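Local coordinates for protein oxidoreductase (Corynebacterium diphtheriae, PDB 3K1Y) that probably acts as an FMN-dependent oxidoreductase of the NADPH-dependent FMN reductase family, with a flavodoxin-like fold, at residues 11-16 / 84-89; 40-45 / 181-186. All blocks are in the same frame, centred on the assembly; numbering follows the deposited sequence.

Both contacts lie in one flavodoxin-like alpha/beta domain with a five-stranded parallel sheet, their centres about 12 Å apart. Interaction 1 is mostly buried and lies in the sheet. It joins the start of strand 12-18 to the turn that leads from helix 74-85 into strand 88-94, and hydrogen bonds carry it. Interaction 2 is partly buried and farther from the centre of the chain. It packs the C-terminal part of helix 26-44 against helix 165-188 through methyl groups and an arginine side chain. The two contacts touch: Ile186 of interaction 2 packs on Gly88 and Asp87, and Leu182 packs on Leu89 O.

Interaction 1 (11-16 / 84-89)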
HETATM    1  N   MSE A  11     -33.118  -7.003 -17.573  1.00 46.55           N
HETATM    2  CA  MSE A  11     -32.961  -6.383 -16.263  1.00 46.45           C
HETATM    3  C   MSE A  11     -31.616  -6.772 -15.695  1.00 45.24           C
HETATM    4  O   MSE A  11     -31.373  -7.918 -15.322  1.00 43.79           O
HETATM    5  CB  MSE A  11     -34.070  -6.745 -15.270  1.00 45.06           C
HETATM    6  CG  MSE A  11     -33.880  -5.999 -13.951  1.00 45.32           C
HETATM    7 SE   MSE A  11     -35.482  -5.406 -13.012  1.00 46.33          SE
HETATM    8  CE  MSE A  11     -35.562  -6.867 -11.746  1.00 42.99           C
ATOM      9  N   ARG A  12     -30.735  -5.787 -15.650  1.00 17.67           N
ATOM     10  CA  ARG A  12     -29.400  -5.983 -15.141  1.00 17.18           C
ATOM     11  C   ARG A  12     -29.471  -6.120 -13.630  1.00 14.78           C
ATOM     12  O   ARG A  12     -30.404  -5.627 -12.990  1.00 13.50           O
ATOM     13  CB  ARG A  12     -28.534  -4.791 -15.539  1.00 18.37           C
ATOM     14  CG  ARG A  12     -28.556  -4.479 -17.031  1.00 23.88           C
ATOM     15  CD  ARG A  12     -27.808  -5.522 -17.857  1.00 28.79           C
ATOM     16  NE  ARG A  12     -27.818  -5.164 -19.276  1.00 34.66           N
ATOM     17  CZ  ARG A  12     -27.111  -5.777 -20.225  1.00 37.72           C
ATOM     18  NH1 ARG A  12     -26.315  -6.800 -19.923  1.00 36.54           N
ATOM     19  NH2 ARG A  12     -27.199  -5.368 -21.487  1.00 39.02           N
ATOM     20  N   THR A  13     -28.482  -6.803 -13.068  1.00 17.88           N
ATOM     21  CA  THR A  13     -28.407  -7.020 -11.632  1.00 15.95           C
ATOM     22  C   THR A  13     -27.212  -6.275 -11.051  1.00 14.86           C
ATOM     23  O   THR A  13     -26.206  -6.069 -11.734  1.00 15.29           O
ATOM     24  CB  THR A  13     -28.246  -8.516 -11.321  1.00 16.06           C
ATOM     25  OG1 THR A  13     -27.161  -9.042 -12.096  1.00 18.28           O
ATOM     26  CG2 THR A  13     -29.537  -9.278 -11.649  1.00 16.54           C
ATOM     27  N   LEU A  14     -27.338  -5.867  -9.790  1.00 16.40           N
ATOM     28  CA  LEU A  14     -26.273  -5.173  -9.071  1.00 15.64           C
ATOM     29  C   LEU A  14     -26.188  -5.759  -7.667  1.00 14.75           C
ATOM     30  O   LEU A  14     -27.205  -5.909  -6.989  1.00 14.67           O
ATOM     31  CB  LEU A  14     -26.555  -3.668  -8.973  1.00 15.83           C
ATOM     32  CG  LEU A  14     -25.545  -2.857  -8.140  1.00 14.92           C
ATOM     33  CD1 LEU A  14     -24.160  -2.962  -8.765  1.00 10.53           C
ATOM     34  CD2 LEU A  14     -25.982  -1.389  -8.052  1.00 15.75           C
ATOM     35  N   ALA A  15     -24.984  -6.116  -7.239  1.00 12.14           N
ATOM     36  CA  ALA A  15     -24.802  -6.654  -5.894  1.00 10.79           C
ATOM     37  C   ALA A  15     -24.112  -5.557  -5.074  1.00 10.00           C
ATOM     38  O   ALA A  15     -23.241  -4.850  -5.580  1.00  9.93           O
ATOM     39  CB  ALA A  15     -23.949  -7.920  -5.943  1.00 10.09           C
ATOM     40  N   VAL A  16     -24.513  -5.394  -3.820  1.00 12.50           N
ATOM     41  CA  VAL A  16     -23.921  -4.359  -2.980  1.00 11.04           C
ATOM     42  C   VAL A  16     -23.554  -4.941  -1.628  1.00 12.27           C
ATOM     43  O   VAL A  16     -24.429  -5.402  -0.897  1.00 12.22           O
ATOM     44  CB  VAL A  16     -24.913  -3.176  -2.765  1.00 11.28           C
ATOM     45  CG1 VAL A  16     -24.318  -2.144  -1.797  1.00  8.76           C
ATOM     46  CG2 VAL A  16     -25.251  -2.528  -4.105  1.00  8.98           C
ATOM     47  N   SER A  84     -21.671 -13.791  -8.000  1.00 19.23           N
ATOM     48  CA  SER A  84     -20.925 -14.147  -9.201  1.00 19.66           C
ATOM     49  C   SER A  84     -21.745 -13.947 -10.469  1.00 20.34           C
ATOM     50  O   SER A  84     -21.202 -13.590 -11.513  1.00 20.83           O
ATOM     51  CB  SER A  84     -20.445 -15.599  -9.130  1.00 20.50           C
ATOM     52  OG  SER A  84     -19.493 -15.791  -8.093  1.00 20.03           O
ATOM     53  N   ALA A  85     -23.053 -14.168 -10.382  1.00 18.07           N
ATOM     54  CA  ALA A  85     -23.928 -14.009 -11.537  1.00 17.32           C
ATOM     55  C   ALA A  85     -24.292 -12.548 -11.815  1.00 16.34           C
ATOM     56  O   ALA A  85     -24.875 -12.229 -12.859  1.00 17.01           O
ATOM     57  CB  ALA A  85     -25.191 -14.835 -11.344  1.00 17.82           C
ATOM     58  N   SER A  86     -23.933 -11.656 -10.895  1.00 14.31           N
ATOM     59  CA  SER A  86     -24.248 -10.241 -11.055  1.00 15.01           C
ATOM     60  C   SER A  86     -23.463  -9.572 -12.173  1.00 15.59           C
ATOM     61  O   SER A  86     -22.394 -10.040 -12.550  1.00 15.47           O
ATOM     62  CB  SER A  86     -23.998  -9.501  -9.747  1.00 13.36           C
ATOM     63  OG  SER A  86     -24.809 -10.042  -8.726  1.00 16.37           O
ATOM     64  N   ASP A  87     -24.000  -8.470 -12.691  1.00 18.65           N
ATOM     65  CA  ASP A  87     -23.348  -7.726 -13.763  1.00 20.08           C
ATOM     66  C   ASP A  87     -22.464  -6.633 -13.171  1.00 18.82           C
ATOM     67  O   ASP A  87     -21.469  -6.219 -13.775  1.00 19.86           O
ATOM     68  CB  ASP A  87     -24.388  -7.070 -14.686  1.00 21.72           C
ATOM     69  CG  ASP A  87     -25.365  -8.063 -15.275  1.00 27.46           C
ATOM     70  OD1 ASP A  87     -24.932  -9.142 -15.741  1.00 33.06           O
ATOM     71  OD2 ASP A  87     -26.575  -7.755 -15.281  1.00 32.70           O
ATOM     72  N   GLY A  88     -22.850  -6.157 -11.992  1.00 20.41           N
ATOM     73  CA  GLY A  88     -22.098  -5.110 -11.336  1.00 18.30           C
ATOM     74  C   GLY A  88     -21.998  -5.385  -9.859  1.00 16.70           C
ATOM     75  O   GLY A  88     -22.700  -6.247  -9.331  1.00 17.28           O
ATOM     76  N   LEU A  89     -21.124  -4.659  -9.177  1.00 14.13           N
ATOM     77  CA  LEU A  89     -20.963  -4.865  -7.752  1.00 13.21           C
ATOM     78  C   LEU A  89     -20.488  -3.606  -7.073  1.00 12.14           C
ATOM     79  O   LEU A  89     -19.730  -2.831  -7.648  1.00 13.33           O
ATOM     80  CB  LEU A  89     -19.951  -5.983  -7.491  1.00 12.50           C
ATOM     81  CG  LEU A  89     -19.356  -6.015  -6.081  1.00 12.26           C
ATOM     82  CD1 LEU A  89     -20.385  -6.592  -5.134  1.00  8.24           C
ATOM     83  CD2 LEU A  89     -18.068  -6.842  -6.068  1.00 12.95           C
TER
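Asp87 OD2 accepts the backbone N-H of Thr13 at 3.1 Å. The bond is nearly straight, with an angle of 165° at the hydrogen. The donor comes from above the carboxylate plane, 36° out of it. OD2 also rests on the Arg12 backbone, 3.3 Å from Arg12 CA.

Thr13 answers in the other direction. Asp87 N donates to Thr13 OG1 at 3.3 Å and, weakly, to Thr13 O. Gly88 N makes a second weak bond to that carbonyl. Thr13 OG1, held between its own backbone N and carbonyl carbon (chi1 51°), faces Asp87 N. With the OD2 bond, the two residues hold each other through both backbone and side chain.

Farther along, the pairing becomes that of parallel strands. Ala15 N donates to Gly88 O at 3.1 Å, and Leu89 CA makes a C-H...O contact with Ala15 O. Beside these bonds, Leu14 CD1 lies 3.4 Å from Gly88 C. Ala15 CB and Leu89 CD1 meet on the face of the sheet opposite Leu14, where Leu83 of helix 74-85 touches both. Ser86 OG approaches Ala15 CB but bonds back to Ala82 O in that helix.

The Arg12 and Asp87 side chains cross at about a right angle. Their charged atoms do not touch: Arg12 NH1 stays 4.7 Å from Asp87 OD2, and Arg12 NE makes its salt bridge with Glu47.

The contact sits where helix 74-85 turns into strand 88-94, next to strand 12-18 in the parallel sheet. The Asp87 carboxylate takes a backbone N-H of the neighbouring strand close to the Ala15 N to Gly88 O bond. The nearby positive charge of Arg12 would be expected to stabilise its ionised form, whereas the close Glu189 carboxylate would oppose it.

Interaction 2 (40-45 / 181-186); sequences AAVSAR and ELASLI
This is a helix-helix packing contact in the flavodoxin-like alpha/beta fold, between the C-terminal end of helix 26-44 and helix 165-188. The short segments cross at -51°, and their axes come within 8.7 Å. The small Ala183 stands at the middle of the contact. Its CB points at helix 26-44 and meets Ala41 CB at 3.3 Å, shorter than a normal methyl contact, so the spacing is doubtful. Val42 CG2 lies beside it, 4.1 Å from Ala183 CB. Val42 CG2 also reaches Ile186 CG2, which extends the apolar patch towards the sheet.

Arg45, an exposed residue near the end of helix 26-44, lies over Ala183 and Ser184. Its chain bends at chi3 (-108°), where NE is placed. Arg45 NE donates to Ala41 O at 2.8 Å, a bent bond, 138° at the hydrogen, with NE above the carbonyl plane. This ties the guanidinium to the helix end. One guanidinium face is turned to helix 165-188, with Ser184 N 4.0 Å above the plane and offset toward the rim. Ala183 CB also lies tight against Arg45 NE and CZ. Arg45 NH1 comes within 3.3 Å of Ser184 OG, at too poor an angle for a hydrogen bond.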
ATOM      1  N   ALA A  40     -29.963   4.901 -11.524  1.00 13.99           N
ATOM      2  CA  ALA A  40     -30.304   5.990 -12.425  1.00 16.48           C
ATOM      3  C   ALA A  40     -29.451   5.903 -13.686  1.00 17.02           C
ATOM      4  O   ALA A  40     -29.961   6.049 -14.798  1.00 19.98           O
ATOM      5  CB  ALA A  40     -30.098   7.337 -11.735  1.00 16.21           C
ATOM      6  N   ALA A  41     -28.155   5.665 -13.505  1.00 17.68           N
ATOM      7  CA  ALA A  41     -27.219   5.573 -14.626  1.00 17.99           C
ATOM      8  C   ALA A  41     -27.591   4.472 -15.628  1.00 18.93           C
ATOM      9  O   ALA A  41     -27.433   4.652 -16.844  1.00 20.58           O
ATOM     10  CB  ALA A  41     -25.797   5.356 -14.105  1.00 15.86           C
ATOM     11  N   VAL A  42     -28.066   3.331 -15.128  1.00 14.69           N
ATOM     12  CA  VAL A  42     -28.471   2.238 -16.010  1.00 15.50           C
ATOM     13  C   VAL A  42     -29.799   2.613 -16.672  1.00 18.08           C
ATOM     14  O   VAL A  42     -30.087   2.214 -17.807  1.00 19.17           O
ATOM     15  CB  VAL A  42     -28.663   0.932 -15.246  1.00 13.98           C
ATOM     16  CG1 VAL A  42     -29.354  -0.089 -16.141  1.00 13.57           C
ATOM     17  CG2 VAL A  42     -27.324   0.408 -14.788  1.00 11.11           C
ATOM     18  N   SER A  43     -30.602   3.388 -15.951  1.00 15.35           N
ATOM     19  CA  SER A  43     -31.876   3.834 -16.468  1.00 18.48           C
ATOM     20  C   SER A  43     -31.600   4.778 -17.631  1.00 20.36           C
ATOM     21  O   SER A  43     -32.257   4.707 -18.661  1.00 22.57           O
ATOM     22  CB  SER A  43     -32.664   4.548 -15.368  1.00 18.01           C
ATOM     23  OG  SER A  43     -33.899   5.033 -15.860  1.00 23.95           O
ATOM     24  N   ALA A  44     -30.608   5.650 -17.468  1.00 18.95           N
ATOM     25  CA  ALA A  44     -30.243   6.608 -18.516  1.00 20.53           C
ATOM     26  C   ALA A  44     -29.725   5.893 -19.762  1.00 21.13           C
ATOM     27  O   ALA A  44     -29.806   6.410 -20.878  1.00 23.37           O
ATOM     28  CB  ALA A  44     -29.194   7.578 -18.003  1.00 20.22           C
ATOM     29  N   ARG A  45     -29.194   4.695 -19.578  1.00 21.15           N
ATOM     30  CA  ARG A  45     -28.704   3.956 -20.721  1.00 21.51           C
ATOM     31  C   ARG A  45     -29.785   3.057 -21.331  1.00 21.57           C
ATOM     32  O   ARG A  45     -29.506   2.208 -22.163  1.00 21.51           O
ATOM     33  CB  ARG A  45     -27.440   3.186 -20.320  1.00 20.02           C
ATOM     34  CG  ARG A  45     -26.219   4.110 -20.282  1.00 21.04           C
ATOM     35  CD  ARG A  45     -25.093   3.570 -19.432  1.00 21.88           C
ATOM     36  NE  ARG A  45     -24.977   4.335 -18.198  1.00 23.97           N
ATOM     37  CZ  ARG A  45     -24.090   5.298 -17.988  1.00 24.72           C
ATOM     38  NH1 ARG A  45     -23.213   5.629 -18.928  1.00 27.08           N
ATOM     39  NH2 ARG A  45     -24.095   5.942 -16.832  1.00 28.73           N
ATOM     40  N   GLU A 181     -19.488   5.235 -14.614  1.00 18.83           N
ATOM     41  CA  GLU A 181     -18.430   4.322 -15.026  1.00 18.22           C
ATOM     42  C   GLU A 181     -18.921   2.885 -14.898  1.00 17.24           C
ATOM     43  O   GLU A 181     -18.802   2.087 -15.830  1.00 18.47           O
ATOM     44  CB  GLU A 181     -17.179   4.525 -14.161  1.00 16.85           C
ATOM     45  CG  GLU A 181     -16.254   5.640 -14.630  1.00 16.78           C
ATOM     46  CD  GLU A 181     -15.313   6.126 -13.526  1.00 16.22           C
ATOM     47  OE1 GLU A 181     -14.742   5.279 -12.803  1.00 14.31           O
ATOM     48  OE2 GLU A 181     -15.141   7.360 -13.386  1.00 14.69           O
ATOM     49  N   LEU A 182     -19.491   2.562 -13.743  1.00 22.90           N
ATOM     50  CA  LEU A 182     -19.987   1.217 -13.507  1.00 22.60           C
ATOM     51  C   LEU A 182     -21.171   0.886 -14.428  1.00 24.50           C
ATOM     52  O   LEU A 182     -21.268  -0.237 -14.941  1.00 25.33           O
ATOM     53  CB  LEU A 182     -20.375   1.064 -12.032  1.00 20.58           C
ATOM     54  CG  LEU A 182     -20.880  -0.288 -11.524  1.00 17.76           C
ATOM     55  CD1 LEU A 182     -19.933  -1.413 -11.912  1.00 17.93           C
ATOM     56  CD2 LEU A 182     -21.013  -0.214 -10.018  1.00 15.30           C
ATOM     57  N   ALA A 183     -22.048   1.863 -14.659  1.00 10.40           N
ATOM     58  CA  ALA A 183     -23.210   1.645 -15.521  1.00 11.82           C
ATOM     59  C   ALA A 183     -22.793   1.274 -16.938  1.00 14.16           C
ATOM     60  O   ALA A 183     -23.437   0.447 -17.582  1.00 16.41           O
ATOM     61  CB  ALA A 183     -24.103   2.881 -15.543  1.00 11.78           C
ATOM     62  N   SER A 184     -21.722   1.884 -17.430  1.00 12.48           N
ATOM     63  CA  SER A 184     -21.260   1.567 -18.769  1.00 13.94           C
ATOM     64  C   SER A 184     -20.811   0.121 -18.871  1.00 14.01           C
ATOM     65  O   SER A 184     -21.180  -0.576 -19.818  1.00 15.49           O
ATOM     66  CB  SER A 184     -20.115   2.489 -19.190  1.00 13.92           C
ATOM     67  OG  SER A 184     -20.627   3.672 -19.765  1.00 14.46           O
ATOM     68  N   LEU A 185     -19.999  -0.333 -17.916  1.00 18.89           N
ATOM     69  CA  LEU A 185     -19.540  -1.720 -17.944  1.00 19.84           C
ATOM     70  C   LEU A 185     -20.756  -2.643 -17.851  1.00 20.40           C
ATOM     71  O   LEU A 185     -20.837  -3.658 -18.542  1.00 20.68           O
ATOM     72  CB  LEU A 185     -18.578  -2.015 -16.779  1.00 17.58           C
ATOM     73  CG  LEU A 185     -17.080  -1.656 -16.835  1.00 17.19           C
ATOM     74  CD1 LEU A 185     -16.701  -1.060 -18.181  1.00 16.47           C
ATOM     75  CD2 LEU A 185     -16.757  -0.691 -15.707  1.00 16.03           C
ATOM     76  N   ILE A 186     -21.715  -2.270 -17.011  1.00 20.95           N
ATOM     77  CA  ILE A 186     -22.915  -3.077 -16.828  1.00 23.10           C
ATOM     78  C   ILE A 186     -23.746  -3.332 -18.089  1.00 27.03           C
ATOM     79  O   ILE A 186     -24.117  -4.475 -18.364  1.00 27.08           O
ATOM     80  CB  ILE A 186     -23.837  -2.467 -15.733  1.00 22.24           C
ATOM     81  CG1 ILE A 186     -23.131  -2.557 -14.375  1.00 18.43           C
ATOM     82  CG2 ILE A 186     -25.194  -3.193 -15.714  1.00 21.05           C
ATOM     83  CD1 ILE A 186     -23.988  -2.208 -13.202  1.00 24.93           C
TER